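PDB 4ZNM: C-domain type II peptide synthetase from Streptomyces globisporus, which is a condensation-domain protein of the type II, freestanding kind among nonribosomal peptide synthetases, with two lobes that each carry a mixed beta sheet. Local coordinates for residues A[161-166]-A[375-380]; A[169-174]-A[185-190]; A[292-297]-A[311-316]; A[116-121]-A[395-400]. All coordinates share one frame; numbering follows the deposited sequence.

Interaction 1. Residues A[161-166]-A[375-380]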
loop_
_atom_site.group_PDB
_atom_site.type_symbol
_atom_site.label_atom_id
_atom_site.label_comp_id
_atom_site.label_asym_id
_atom_site.label_seq_id
_atom_site.Cartn_x
_atom_site.Cartn_y
_atom_site.Cartn_z
ATOM N N ASP A 161 -3.605 -6.692 0.017
ATOM C CA ASP A 161 -2.677 -5.609 -0.276
ATOM C C ASP A 161 -2.681 -5.252 -1.792
ATOM O O ASP A 161 -3.514 -5.759 -2.552
ATOM C CB ASP A 161 -1.260 -5.986 0.203
ATOM C CG ASP A 161 -0.742 -7.339 -0.374
ATOM O OD1 ASP A 161 -1.244 -7.822 -1.424
ATOM O OD2 ASP A 161 0.227 -7.894 0.228
ATOM N N ALA A 162 -1.794 -4.352 -2.213
ATOM C CA ALA A 162 -1.805 -3.876 -3.609
ATOM C C ALA A 162 -1.632 -5.031 -4.588
ATOM O O ALA A 162 -2.363 -5.133 -5.580
ATOM C CB ALA A 162 -0.749 -2.816 -3.829
ATOM N N TRP A 163 -0.725 -5.942 -4.286
ATOM C CA TRP A 163 -0.469 -7.082 -5.173
ATOM C C TRP A 163 -1.724 -7.946 -5.270
ATOM O O TRP A 163 -2.127 -8.393 -6.366
ATOM C CB TRP A 163 0.743 -7.894 -4.667
ATOM C CG TRP A 163 1.079 -9.128 -5.462
ATOM C CD1 TRP A 163 0.366 -10.270 -5.520
ATOM C CD2 TRP A 163 2.248 -9.345 -6.266
ATOM N NE1 TRP A 163 0.997 -11.184 -6.314
ATOM C CE2 TRP A 163 2.155 -10.643 -6.787
ATOM C CE3 TRP A 163 3.350 -8.561 -6.604
ATOM C CZ2 TRP A 163 3.126 -11.186 -7.624
ATOM C CZ3 TRP A 163 4.313 -9.096 -7.439
ATOM C CH2 TRP A 163 4.193 -10.398 -7.942
ATOM N N ALA A 164 -2.392 -8.131 -4.139
ATOM C CA ALA A 164 -3.639 -8.902 -4.120
ATOM C C ALA A 164 -4.721 -8.268 -4.981
ATOM O O ALA A 164 -5.511 -8.977 -5.586
ATOM C CB ALA A 164 -4.164 -9.067 -2.673
HETATM N N MSE A 165 -4.778 -6.938 -5.010
HETATM C CA MSE A 165 -5.802 -6.230 -5.792
HETATM C C MSE A 165 -5.542 -6.461 -7.305
HETATM O O MSE A 165 -6.453 -6.637 -8.089
HETATM C CB MSE A 165 -5.798 -4.728 -5.486
HETATM C CG MSE A 165 -6.334 -4.342 -4.124
HETATM SE SE MSE A 165 -8.220 -4.694 -3.916
HETATM C CE MSE A 165 -8.884 -3.785 -5.482
ATOM N N HIS A 166 -4.287 -6.479 -7.690
ATOM C CA HIS A 166 -3.930 -6.803 -9.081
ATOM C C HIS A 166 -4.421 -8.231 -9.407
ATOM O O HIS A 166 -5.073 -8.438 -10.438
ATOM C CB HIS A 166 -2.448 -6.648 -9.286
ATOM C CG HIS A 166 -1.959 -7.201 -10.582
ATOM N ND1 HIS A 166 -1.636 -6.399 -11.658
ATOM C CD2 HIS A 166 -1.740 -8.480 -10.985
ATOM C CE1 HIS A 166 -1.235 -7.158 -12.665
ATOM N NE2 HIS A 166 -1.293 -8.425 -12.284
ATOM N N HIS A 375 3.968 -2.546 -4.229
ATOM C CA HIS A 375 4.427 -3.799 -4.797
ATOM C C HIS A 375 3.279 -4.481 -5.534
ATOM O O HIS A 375 2.280 -4.901 -4.946
ATOM C CB HIS A 375 4.985 -4.705 -3.698
ATOM C CG HIS A 375 5.399 -6.052 -4.191
ATOM N ND1 HIS A 375 6.610 -6.286 -4.809
ATOM C CD2 HIS A 375 4.755 -7.243 -4.161
ATOM C CE1 HIS A 375 6.691 -7.563 -5.143
ATOM N NE2 HIS A 375 5.578 -8.165 -4.761
ATOM N N ALA A 376 3.412 -4.568 -6.840
ATOM C CA ALA A 376 2.358 -5.132 -7.662
ATOM C C ALA A 376 2.994 -5.741 -8.905
ATOM O O ALA A 376 3.986 -5.221 -9.394
ATOM C CB ALA A 376 1.342 -4.060 -8.032
ATOM N N PRO A 377 2.441 -6.854 -9.408
ATOM C CA PRO A 377 3.101 -7.464 -10.569
ATOM C C PRO A 377 3.314 -6.467 -11.722
ATOM O O PRO A 377 2.560 -5.484 -11.866
ATOM C CB PRO A 377 2.137 -8.587 -10.965
ATOM C CG PRO A 377 1.411 -8.913 -9.715
ATOM C CD PRO A 377 1.242 -7.604 -9.006
ATOM N N ALA A 378 4.356 -6.714 -12.516
ATOM C CA ALA A 378 4.731 -5.822 -13.608
ATOM C C ALA A 378 3.648 -5.791 -14.690
ATOM O O ALA A 378 3.113 -6.838 -15.079
ATOM C CB ALA A 378 6.065 -6.258 -14.204
ATOM N N SER A 379 3.329 -4.586 -15.161
ATOM C CA SER A 379 2.412 -4.406 -16.283
ATOM C C SER A 379 2.807 -3.186 -17.084
ATOM O O SER A 379 2.993 -2.103 -16.529
ATOM C CB SER A 379 0.959 -4.246 -15.819
ATOM O OG SER A 379 0.091 -4.059 -16.939
ATOM N N GLU A 380 2.917 -3.356 -18.394
ATOM C CA GLU A 380 3.161 -2.221 -19.261
ATOM C C GLU A 380 2.087 -2.175 -20.314
ATOM O O GLU A 380 2.078 -2.964 -21.264
ATOM C CB GLU A 380 4.542 -2.280 -19.906
ATOM C CG GLU A 380 5.181 -0.900 -19.995
ATOM C CD GLU A 380 6.469 -0.886 -20.798
ATOM O OE1 GLU A 380 6.827 -1.935 -21.382
ATOM O OE2 GLU A 380 7.117 0.182 -20.854
HETATM O O HOH W 1 1.535 -5.444 -2.321
#
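Trp163 and His375 both hold CG anti to the backbone N (chi1 178° and 176°), and their rings lie in nearly parallel planes, 11° apart. They are slid apart, the centroid of the Trp163 six-membered ring 4.6 Å from that of His375, with little overlap. Their nearest atoms press closer than van der Waals distance, so the exact placing of the His375 ring is doubtful. Pro377 wedges between the Trp163 and His166 rings. Its CG stands 3.3 Å from the centroid of the Trp163 six-membered ring, over the middle of one face, and 3.8 Å from the centroid of the His166 ring, displaced toward the rim. One methylene thus makes CH-pi contacts with two rings a helical turn apart. A water joins the backbones, accepting from Trp163 N at 3.0 Å and donating to His375 O at 2.8 Å. The indole NE1 bonds elsewhere, to Glu304 O. Asp161 is the N-cap: its OD1 accepts from Ala164 N at 3.0 Å and also pairs with Arg298. The contact holds the segment passing between the lobes' sheets against the first turn of helix 162-180, where Asp161 closes the HHxxxD signature typical of condensation domains.

Interaction 2. Residues A[169-174]-A[185-190]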
loop_
_atom_site.group_PDB
_atom_site.type_symbol
_atom_site.label_atom_id
_atom_site.label_comp_id
_atom_site.label_asym_id
_atom_site.label_seq_id
_atom_site.Cartn_x
_atom_site.Cartn_y
_atom_site.Cartn_z
ATOM N N ALA A 169 -8.369 -8.444 -9.773
ATOM C CA ALA A 169 -8.840 -7.859 -11.006
ATOM C C ALA A 169 -8.569 -8.839 -12.148
ATOM O O ALA A 169 -9.435 -9.070 -12.997
ATOM C CB ALA A 169 -8.171 -6.512 -11.250
ATOM N N ARG A 170 -7.396 -9.468 -12.125
ATOM C CA ARG A 170 -7.031 -10.389 -13.203
ATOM C C ARG A 170 -7.950 -11.591 -13.177
ATOM O O ARG A 170 -8.505 -11.997 -14.213
ATOM C CB ARG A 170 -5.579 -10.850 -13.121
ATOM C CG ARG A 170 -5.287 -11.887 -14.220
ATOM C CD ARG A 170 -4.251 -12.846 -13.885
ATOM N NE ARG A 170 -4.535 -13.646 -12.702
ATOM C CZ ARG A 170 -3.637 -14.480 -12.195
ATOM N NH1 ARG A 170 -2.471 -14.588 -12.808
ATOM N NH2 ARG A 170 -3.882 -15.200 -11.097
ATOM N N ASP A 171 -8.114 -12.161 -11.994
ATOM C CA ASP A 171 -8.970 -13.316 -11.826
ATOM C C ASP A 171 -10.407 -12.978 -12.235
ATOM O O ASP A 171 -11.064 -13.770 -12.895
ATOM C CB ASP A 171 -8.929 -13.776 -10.383
ATOM C CG ASP A 171 -7.602 -14.468 -10.004
ATOM O OD1 ASP A 171 -6.661 -14.536 -10.844
ATOM O OD2 ASP A 171 -7.525 -14.947 -8.848
ATOM N N LEU A 172 -10.889 -11.824 -11.795
ATOM C CA LEU A 172 -12.276 -11.417 -12.045
ATOM C C LEU A 172 -12.583 -11.340 -13.523
ATOM O O LEU A 172 -13.575 -11.888 -13.988
ATOM C CB LEU A 172 -12.563 -10.063 -11.419
ATOM C CG LEU A 172 -13.899 -9.432 -11.798
ATOM C CD1 LEU A 172 -15.005 -10.265 -11.181
ATOM C CD2 LEU A 172 -13.957 -7.994 -11.353
ATOM N N LEU A 173 -11.726 -10.637 -14.260
ATOM C CA LEU A 173 -11.971 -10.442 -15.681
ATOM C C LEU A 173 -11.735 -11.720 -16.488
ATOM O O LEU A 173 -12.381 -11.934 -17.521
ATOM C CB LEU A 173 -11.119 -9.273 -16.180
ATOM C CG LEU A 173 -11.568 -7.972 -15.442
ATOM C CD1 LEU A 173 -10.803 -6.809 -15.971
ATOM C CD2 LEU A 173 -13.045 -7.674 -15.624
ATOM N N ASN A 174 -10.871 -12.596 -15.995
ATOM C CA ASN A 174 -10.688 -13.919 -16.614
ATOM C C ASN A 174 -11.923 -14.799 -16.400
ATOM O O ASN A 174 -12.432 -15.402 -17.331
ATOM C CB ASN A 174 -9.448 -14.586 -16.028
ATOM C CG ASN A 174 -9.240 -16.002 -16.520
ATOM O OD1 ASN A 174 -9.973 -16.923 -16.155
ATOM N ND2 ASN A 174 -8.203 -16.189 -17.319
ATOM N N PRO A 185 -6.783 -17.987 -21.010
ATOM C CA PRO A 185 -6.060 -19.137 -20.471
ATOM C C PRO A 185 -6.611 -19.560 -19.123
ATOM O O PRO A 185 -7.293 -18.751 -18.456
ATOM C CB PRO A 185 -4.637 -18.609 -20.332
ATOM C CG PRO A 185 -4.855 -17.159 -19.987
ATOM C CD PRO A 185 -6.044 -16.730 -20.816
ATOM N N PRO A 186 -6.345 -20.810 -18.717
ATOM C CA PRO A 186 -6.785 -21.213 -17.376
ATOM C C PRO A 186 -6.071 -20.415 -16.302
ATOM O O PRO A 186 -4.922 -20.006 -16.498
ATOM C CB PRO A 186 -6.393 -22.688 -17.294
ATOM C CG PRO A 186 -5.261 -22.828 -18.263
ATOM C CD PRO A 186 -5.625 -21.897 -19.408
ATOM N N LEU A 187 -6.749 -20.204 -15.183
ATOM C CA LEU A 187 -6.117 -19.607 -14.022
ATOM C C LEU A 187 -5.367 -20.701 -13.293
ATOM O O LEU A 187 -5.861 -21.816 -13.200
ATOM C CB LEU A 187 -7.154 -18.964 -13.088
ATOM C CG LEU A 187 -7.949 -17.782 -13.648
ATOM C CD1 LEU A 187 -8.983 -17.319 -12.624
ATOM C CD2 LEU A 187 -7.013 -16.642 -14.018
ATOM N N PRO A 188 -4.178 -20.391 -12.762
ATOM C CA PRO A 188 -3.536 -21.381 -11.896
ATOM C C PRO A 188 -4.336 -21.607 -10.599
ATOM O O PRO A 188 -5.079 -20.739 -10.169
ATOM C CB PRO A 188 -2.166 -20.758 -11.618
ATOM C CG PRO A 188 -2.377 -19.280 -11.775
ATOM C CD PRO A 188 -3.391 -19.147 -12.870
ATOM N N GLU A 189 -4.203 -22.769 -9.992
ATOM C CA GLU A 189 -4.835 -23.017 -8.711
ATOM C C GLU A 189 -4.128 -22.153 -7.657
ATOM O O GLU A 189 -2.911 -22.183 -7.549
ATOM C CB GLU A 189 -4.762 -24.509 -8.356
ATOM C CG GLU A 189 -5.686 -24.962 -7.214
ATOM C CD GLU A 189 -7.174 -24.890 -7.568
ATOM O OE1 GLU A 189 -7.530 -24.859 -8.776
ATOM O OE2 GLU A 189 -7.991 -24.870 -6.621
ATOM N N PRO A 190 -4.884 -21.340 -6.907
ATOM C CA PRO A 190 -4.137 -20.486 -5.992
ATOM C C PRO A 190 -3.883 -21.140 -4.653
ATOM O O PRO A 190 -4.650 -21.968 -4.172
ATOM C CB PRO A 190 -5.052 -19.267 -5.835
ATOM C CG PRO A 190 -6.433 -19.833 -5.972
ATOM C CD PRO A 190 -6.329 -21.034 -6.901
#
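Asn174 and Leu187 make the tight half of this contact, their side chains sliding past each other in opposite directions. Leu187 CG rests 3.3 Å from Asn174 OD1, and its CD2 methyl lies 3.4 Å from Asn174 CG, so the leucine packs on the amide group as a whole. With CG anti to the backbone N (chi1 175°), Asn174 leaves the helix toward the loop. ND2 then donates to Pro185 O over 2.9 Å, almost straight at 170°, and the acceptor lies in the plane of the amide. Leu187 CD2 continues to Asp171 OD1, 3.8 Å away.

The other half is looser. Leu187 CD2 is over one face of the Arg170 guanidinium, but no nearer than 4.1 Å to NE, and Pro188 CD stays 4.4 Å from Arg170 NH2. Pro185 and Pro188 are exposed and touch the helix at the margin only. Arg170 is steered instead by its neighbour, in a salt bridge in which NE and NH2 both bond to the one oxygen Asp171 OD1, side-on and in the guanidinium plane, the NH2 bond measuring 2.9 Å. NH2 also reaches Asp305, while Asp171 OD2 takes Arg73 and His74, partners that bring in the end of helix 60-73 and the loop after it.

Residues 185-190 run extended and polyproline-like, four of the six being prolines without an N-H. What they give helix 162-180 is Pro185 O and Leu187, while Pro188 O turns to Arg73. This is consistent with Asn174 serving as donor to a donor-poor segment while its CG and OD1 pack against the leucine.

Interaction 3. Residues A[292-297]-A[311-316]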
loop_
_atom_site.group_PDB
_atom_site.type_symbol
_atom_site.label_atom_id
_atom_site.label_comp_id
_atom_site.label_asym_id
_atom_site.label_seq_id
_atom_site.Cartn_x
_atom_site.Cartn_y
_atom_site.Cartn_z
ATOM N N PRO A 292 10.940 3.440 8.326
ATOM C CA PRO A 292 10.449 2.147 7.872
ATOM C C PRO A 292 9.896 2.229 6.461
ATOM O O PRO A 292 9.417 3.289 6.015
ATOM C CB PRO A 292 9.314 1.819 8.862
ATOM C CG PRO A 292 8.884 3.126 9.388
ATOM C CD PRO A 292 10.042 4.049 9.328
ATOM N N THR A 293 9.994 1.112 5.760
ATOM C CA THR A 293 9.280 0.928 4.515
ATOM C C THR A 293 8.354 -0.242 4.758
ATOM O O THR A 293 8.404 -0.844 5.834
ATOM C CB THR A 293 10.249 0.643 3.321
ATOM O OG1 THR A 293 9.549 0.792 2.077
ATOM C CG2 THR A 293 10.833 -0.761 3.403
ATOM N N PHE A 294 7.527 -0.573 3.768
ATOM C CA PHE A 294 6.827 -1.858 3.746
ATOM C C PHE A 294 7.437 -2.661 2.622
ATOM O O PHE A 294 7.459 -2.218 1.460
ATOM C CB PHE A 294 5.314 -1.725 3.490
ATOM C CG PHE A 294 4.508 -1.381 4.684
ATOM C CD1 PHE A 294 4.229 -2.337 5.646
ATOM C CD2 PHE A 294 3.951 -0.121 4.809
ATOM C CE1 PHE A 294 3.440 -2.041 6.730
ATOM C CE2 PHE A 294 3.175 0.203 5.894
ATOM C CZ PHE A 294 2.918 -0.755 6.875
ATOM N N SER A 295 7.928 -3.849 2.937
ATOM C CA SER A 295 8.361 -4.727 1.870
ATOM C C SER A 295 7.124 -5.393 1.262
ATOM O O SER A 295 6.053 -5.355 1.854
ATOM C CB SER A 295 9.333 -5.768 2.398
ATOM O OG SER A 295 8.607 -6.715 3.164
ATOM N N GLY A 296 7.281 -6.034 0.106
ATOM C CA GLY A 296 6.164 -6.730 -0.512
ATOM C C GLY A 296 5.741 -7.980 0.270
ATOM O O GLY A 296 4.568 -8.359 0.248
ATOM N N GLY A 297 6.693 -8.647 0.928
ATOM C CA GLY A 297 6.392 -9.810 1.768
ATOM C C GLY A 297 6.077 -11.074 0.961
ATOM O O GLY A 297 5.605 -12.070 1.504
ATOM N N ILE A 311 2.282 -7.573 3.225
ATOM C CA ILE A 311 3.326 -6.566 3.331
ATOM C C ILE A 311 3.928 -6.575 4.742
ATOM O O ILE A 311 3.271 -6.978 5.709
ATOM C CB ILE A 311 2.815 -5.174 2.950
ATOM C CG1 ILE A 311 1.606 -4.777 3.792
ATOM C CG2 ILE A 311 2.521 -5.125 1.435
ATOM C CD1 ILE A 311 1.092 -3.361 3.463
ATOM N N ASN A 312 5.174 -6.130 4.851
ATOM C CA ASN A 312 5.914 -6.247 6.120
ATOM C C ASN A 312 6.693 -4.954 6.428
ATOM O O ASN A 312 7.444 -4.441 5.619
ATOM C CB ASN A 312 6.839 -7.452 6.057
ATOM C CG ASN A 312 7.614 -7.666 7.336
ATOM O OD1 ASN A 312 7.058 -7.600 8.448
ATOM N ND2 ASN A 312 8.904 -7.922 7.187
ATOM N N PHE A 313 6.415 -4.410 7.598
ATOM C CA PHE A 313 7.059 -3.211 8.134
ATOM C C PHE A 313 8.545 -3.507 8.332
ATOM O O PHE A 313 8.898 -4.469 9.012
ATOM C CB PHE A 313 6.332 -2.867 9.449
ATOM C CG PHE A 313 6.651 -1.534 10.053
ATOM C CD1 PHE A 313 5.874 -0.417 9.766
ATOM C CD2 PHE A 313 7.684 -1.420 10.989
ATOM C CE1 PHE A 313 6.113 0.802 10.384
ATOM C CE2 PHE A 313 7.938 -0.208 11.608
ATOM C CZ PHE A 313 7.139 0.905 11.305
ATOM N N LEU A 314 9.406 -2.724 7.692
ATOM C CA LEU A 314 10.818 -3.065 7.565
ATOM C C LEU A 314 11.690 -1.830 7.853
ATOM O O LEU A 314 11.725 -0.884 7.060
ATOM C CB LEU A 314 11.108 -3.598 6.164
ATOM C CG LEU A 314 12.567 -3.943 5.853
ATOM C CD1 LEU A 314 13.048 -5.089 6.745
ATOM C CD2 LEU A 314 12.770 -4.266 4.367
ATOM N N PRO A 315 12.381 -1.814 8.996
ATOM C CA PRO A 315 13.091 -0.566 9.312
ATOM C C PRO A 315 14.422 -0.435 8.577
ATOM O O PRO A 315 15.213 -1.378 8.525
ATOM C CB PRO A 315 13.285 -0.645 10.827
ATOM C CG PRO A 315 13.123 -2.083 11.180
ATOM C CD PRO A 315 12.233 -2.695 10.164
ATOM N N LEU A 316 14.636 0.744 7.999
ATOM C CA LEU A 316 15.836 1.045 7.208
ATOM C C LEU A 316 16.623 2.118 7.925
ATOM O O LEU A 316 16.171 3.258 7.995
ATOM C CB LEU A 316 15.459 1.523 5.798
ATOM C CG LEU A 316 14.627 0.534 4.994
ATOM C CD1 LEU A 316 14.294 1.031 3.618
ATOM C CD2 LEU A 316 15.305 -0.808 4.898
#
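Strands 292-295 and 312-316 pair antiparallel, as the two arms of a long-looped beta hairpin, with Thr293 meeting Leu314 and Phe294 meeting Phe313. Thr293 and Leu314 exchange two backbone bonds, Thr293 N to Leu314 O at 2.9 Å and Leu314 N to Thr293 O at 2.8 Å. Ser295 and Asn312 form the next hydrogen-bonded pair, tight from Ser295 N to Asn312 O (2.8 Å) and longer from Asn312 N to Ser295 O (3.2 Å). Pro292 also shares a backbone hydrogen bond with Phe371 of strand 366-373.

The two faces of the sheet differ in chemistry. On one, Thr293 CG2 packs against Leu314 and Leu316, whereas Ser295 OG and Asn312 ND2 both turn to Glu344, and Thr293 OG1 bonds to Phe371 O. On the other lie Pro292, Phe294 and Phe313. The phenylalanines make a T-shaped pair, the edge of Phe313 pointing at the face of Phe294, with centroids 5.9 Å apart and planes at 78°. One face of Phe313 is covered by Pro292 CB, 3.7 Å from the ring centroid and offset toward the rim, and Phe26 and Phe347 extend this aromatic cluster. The opposite face of Phe294 is met by Ile311. There CG1 sits between the backbone N and the carbonyl carbon (chi1 56°), and the methyl it carries, CD1, lies 4.2 Å from the Phe294 centroid, offset toward the rim.

Interaction 4. Residues A[116-121]-A[395-400]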
loop_
_atom_site.group_PDB
_atom_site.type_symbol
_atom_site.label_atom_id
_atom_site.label_comp_id
_atom_site.label_asym_id
_atom_site.label_seq_id
_atom_site.Cartn_x
_atom_site.Cartn_y
_atom_site.Cartn_z
ATOM N N ARG A 116 -14.370 11.956 -14.083
ATOM C CA ARG A 116 -15.490 11.345 -13.401
ATOM C C ARG A 116 -15.048 9.984 -12.868
ATOM O O ARG A 116 -15.499 9.577 -11.816
ATOM C CB ARG A 116 -16.724 11.244 -14.300
ATOM C CG ARG A 116 -17.465 12.592 -14.409
ATOM C CD ARG A 116 -18.773 12.500 -15.218
ATOM N NE ARG A 116 -19.204 13.815 -15.697
ATOM C CZ ARG A 116 -20.395 14.087 -16.221
ATOM N NH1 ARG A 116 -21.321 13.141 -16.345
ATOM N NH2 ARG A 116 -20.656 15.319 -16.630
ATOM N N GLY A 117 -14.105 9.335 -13.536
ATOM C CA GLY A 117 -13.507 8.111 -13.011
ATOM C C GLY A 117 -12.797 8.326 -11.669
ATOM O O GLY A 117 -12.948 7.540 -10.744
ATOM N N GLU A 118 -12.005 9.388 -11.577
ATOM C CA GLU A 118 -11.304 9.697 -10.341
ATOM C C GLU A 118 -12.278 10.058 -9.236
ATOM O O GLU A 118 -12.084 9.677 -8.108
ATOM C CB GLU A 118 -10.327 10.853 -10.537
ATOM C CG GLU A 118 -8.949 10.424 -10.916
ATOM C CD GLU A 118 -7.913 11.436 -10.490
ATOM O OE1 GLU A 118 -7.162 11.932 -11.365
ATOM O OE2 GLU A 118 -7.850 11.721 -9.272
ATOM N N GLU A 119 -13.315 10.814 -9.566
ATOM C CA GLU A 119 -14.356 11.134 -8.604
ATOM C C GLU A 119 -15.078 9.891 -8.097
ATOM O O GLU A 119 -15.370 9.787 -6.918
ATOM C CB GLU A 119 -15.357 12.099 -9.219
ATOM C CG GLU A 119 -14.755 13.486 -9.411
ATOM C CD GLU A 119 -15.597 14.416 -10.281
ATOM O OE1 GLU A 119 -15.143 15.561 -10.502
ATOM O OE2 GLU A 119 -16.692 14.013 -10.744
ATOM N N LEU A 120 -15.356 8.936 -8.966
ATOM C CA LEU A 120 -15.984 7.723 -8.498
ATOM C C LEU A 120 -15.024 7.007 -7.557
ATOM O O LEU A 120 -15.410 6.585 -6.465
ATOM C CB LEU A 120 -16.381 6.828 -9.672
ATOM C CG LEU A 120 -17.099 5.543 -9.274
ATOM C CD1 LEU A 120 -18.382 5.863 -8.462
ATOM C CD2 LEU A 120 -17.421 4.708 -10.492
ATOM N N LEU A 121 -13.765 6.883 -7.964
ATOM C CA LEU A 121 -12.780 6.206 -7.104
ATOM C C LEU A 121 -12.764 6.850 -5.695
ATOM O O LEU A 121 -12.831 6.165 -4.659
ATOM C CB LEU A 121 -11.400 6.246 -7.773
ATOM C CG LEU A 121 -10.223 5.671 -6.991
ATOM C CD1 LEU A 121 -10.492 4.247 -6.563
ATOM C CD2 LEU A 121 -8.952 5.731 -7.807
ATOM N N GLU A 395 -2.668 7.102 -12.151
ATOM C CA GLU A 395 -2.545 8.552 -12.040
ATOM C C GLU A 395 -3.784 9.097 -11.354
ATOM O O GLU A 395 -4.906 8.983 -11.848
ATOM C CB GLU A 395 -2.326 9.203 -13.426
ATOM C CG GLU A 395 -3.452 9.035 -14.443
ATOM C CD GLU A 395 -3.017 9.403 -15.874
ATOM O OE1 GLU A 395 -1.791 9.452 -16.142
ATOM O OE2 GLU A 395 -3.905 9.641 -16.727
ATOM N N ARG A 396 -3.582 9.608 -10.156
ATOM C CA ARG A 396 -4.633 10.268 -9.410
ATOM C C ARG A 396 -4.152 11.674 -9.114
ATOM O O ARG A 396 -2.985 11.885 -8.844
ATOM C CB ARG A 396 -4.957 9.513 -8.112
ATOM C CG ARG A 396 -5.583 8.132 -8.298
ATOM C CD ARG A 396 -5.863 7.425 -6.988
ATOM N NE ARG A 396 -7.061 7.915 -6.298
ATOM C CZ ARG A 396 -7.521 7.393 -5.157
ATOM N NH1 ARG A 396 -6.888 6.381 -4.594
ATOM N NH2 ARG A 396 -8.619 7.867 -4.579
ATOM N N GLN A 397 -5.056 12.636 -9.161
ATOM C CA GLN A 397 -4.684 14.022 -8.953
ATOM C C GLN A 397 -5.590 14.614 -7.880
ATOM O O GLN A 397 -5.228 15.556 -7.175
ATOM C CB GLN A 397 -4.767 14.769 -10.294
ATOM C CG GLN A 397 -3.772 14.187 -11.324
ATOM C CD GLN A 397 -4.139 14.457 -12.770
ATOM O OE1 GLN A 397 -4.425 15.593 -13.151
ATOM N NE2 GLN A 397 -4.121 13.406 -13.590
ATOM N N LEU A 398 -6.746 13.984 -7.712
ATOM C CA LEU A 398 -7.772 14.459 -6.813
ATOM C C LEU A 398 -7.447 14.040 -5.398
ATOM O O LEU A 398 -7.415 12.852 -5.091
ATOM C CB LEU A 398 -9.130 13.881 -7.224
ATOM C CG LEU A 398 -10.381 14.738 -7.166
ATOM C CD1 LEU A 398 -10.177 16.111 -7.759
ATOM C CD2 LEU A 398 -11.460 14.011 -7.930
ATOM N N SER A 399 -7.250 15.010 -4.531
ATOM C CA SER A 399 -7.024 14.705 -3.132
ATOM C C SER A 399 -8.331 14.276 -2.424
ATOM O O SER A 399 -9.454 14.429 -2.940
ATOM C CB SER A 399 -6.380 15.904 -2.436
ATOM O OG SER A 399 -7.335 16.915 -2.192
ATOM N N GLN A 400 -8.153 13.694 -1.248
ATOM C CA GLN A 400 -9.223 13.020 -0.529
ATOM C C GLN A 400 -9.184 13.513 0.900
ATOM O O GLN A 400 -8.168 13.349 1.587
ATOM C CB GLN A 400 -9.044 11.493 -0.581
ATOM C CG GLN A 400 -9.792 10.703 0.489
ATOM C CD GLN A 400 -11.237 10.559 0.146
ATOM O OE1 GLN A 400 -12.116 11.257 0.690
ATOM N NE2 GLN A 400 -11.500 9.673 -0.795
#
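Arg396 runs past two residues of the helix, beginning with CB, which lies 3.8 Å from Glu118 OE2. CG only just reaches Leu121 CD2, and CD comes closer, at 3.6 Å. A bend at chi3 (78°) then sets NE 3.3 Å from Leu121 CD2. The methyl stands over one face of the guanidinium, toward its rim, and the two side chains cross at about a right angle. At the tip NH2 packs on Leu121 CG, hydrogen-bonds to Asn122 OD1, next to Leu121 in the chain, and forms a salt bridge with Glu125, a turn further on; the buried NE has no polar partner in the model. Helix 110-125 covers the six-stranded sheet, where Leu121 touches strands 47-55 and 148-156, and residues 395-400 belong to the crossing from strand 388-392 of that sheet to strand 410-416 of the other. Glu118 fixes the backbone of this crossing. Its OE2 accepts from Gln397 N at 2.9 Å, on the syn side but 23° out of the carboxylate plane, and from Leu398 N at 3.0 Å through the syn lone pair; OE1 adds a weak bond from Gln397 N. Glu119 CG touches Leu398 CD2 at 3.7 Å.

From the N terminus the chain first reaches helix 110-125, whose segment 116-121 waits for residues 395-400, so interaction 4 closes the widest loop and encloses the other three. Inside it, interaction 1 spans from the start of helix 162-180 to residues 375-380. Within that loop lie interaction 2, which folds the chain back on the same helix after 11 residues, and then interaction 3, a local strand pairing; these two follow in series, and no loops cross. Interactions 1 and 3 touch where Asp161 meets Ile311 and His375 meets Gly296. Interactions 1 and 4 attach the outward and returning crossings between the two large sheets to helices packed on the six-stranded one.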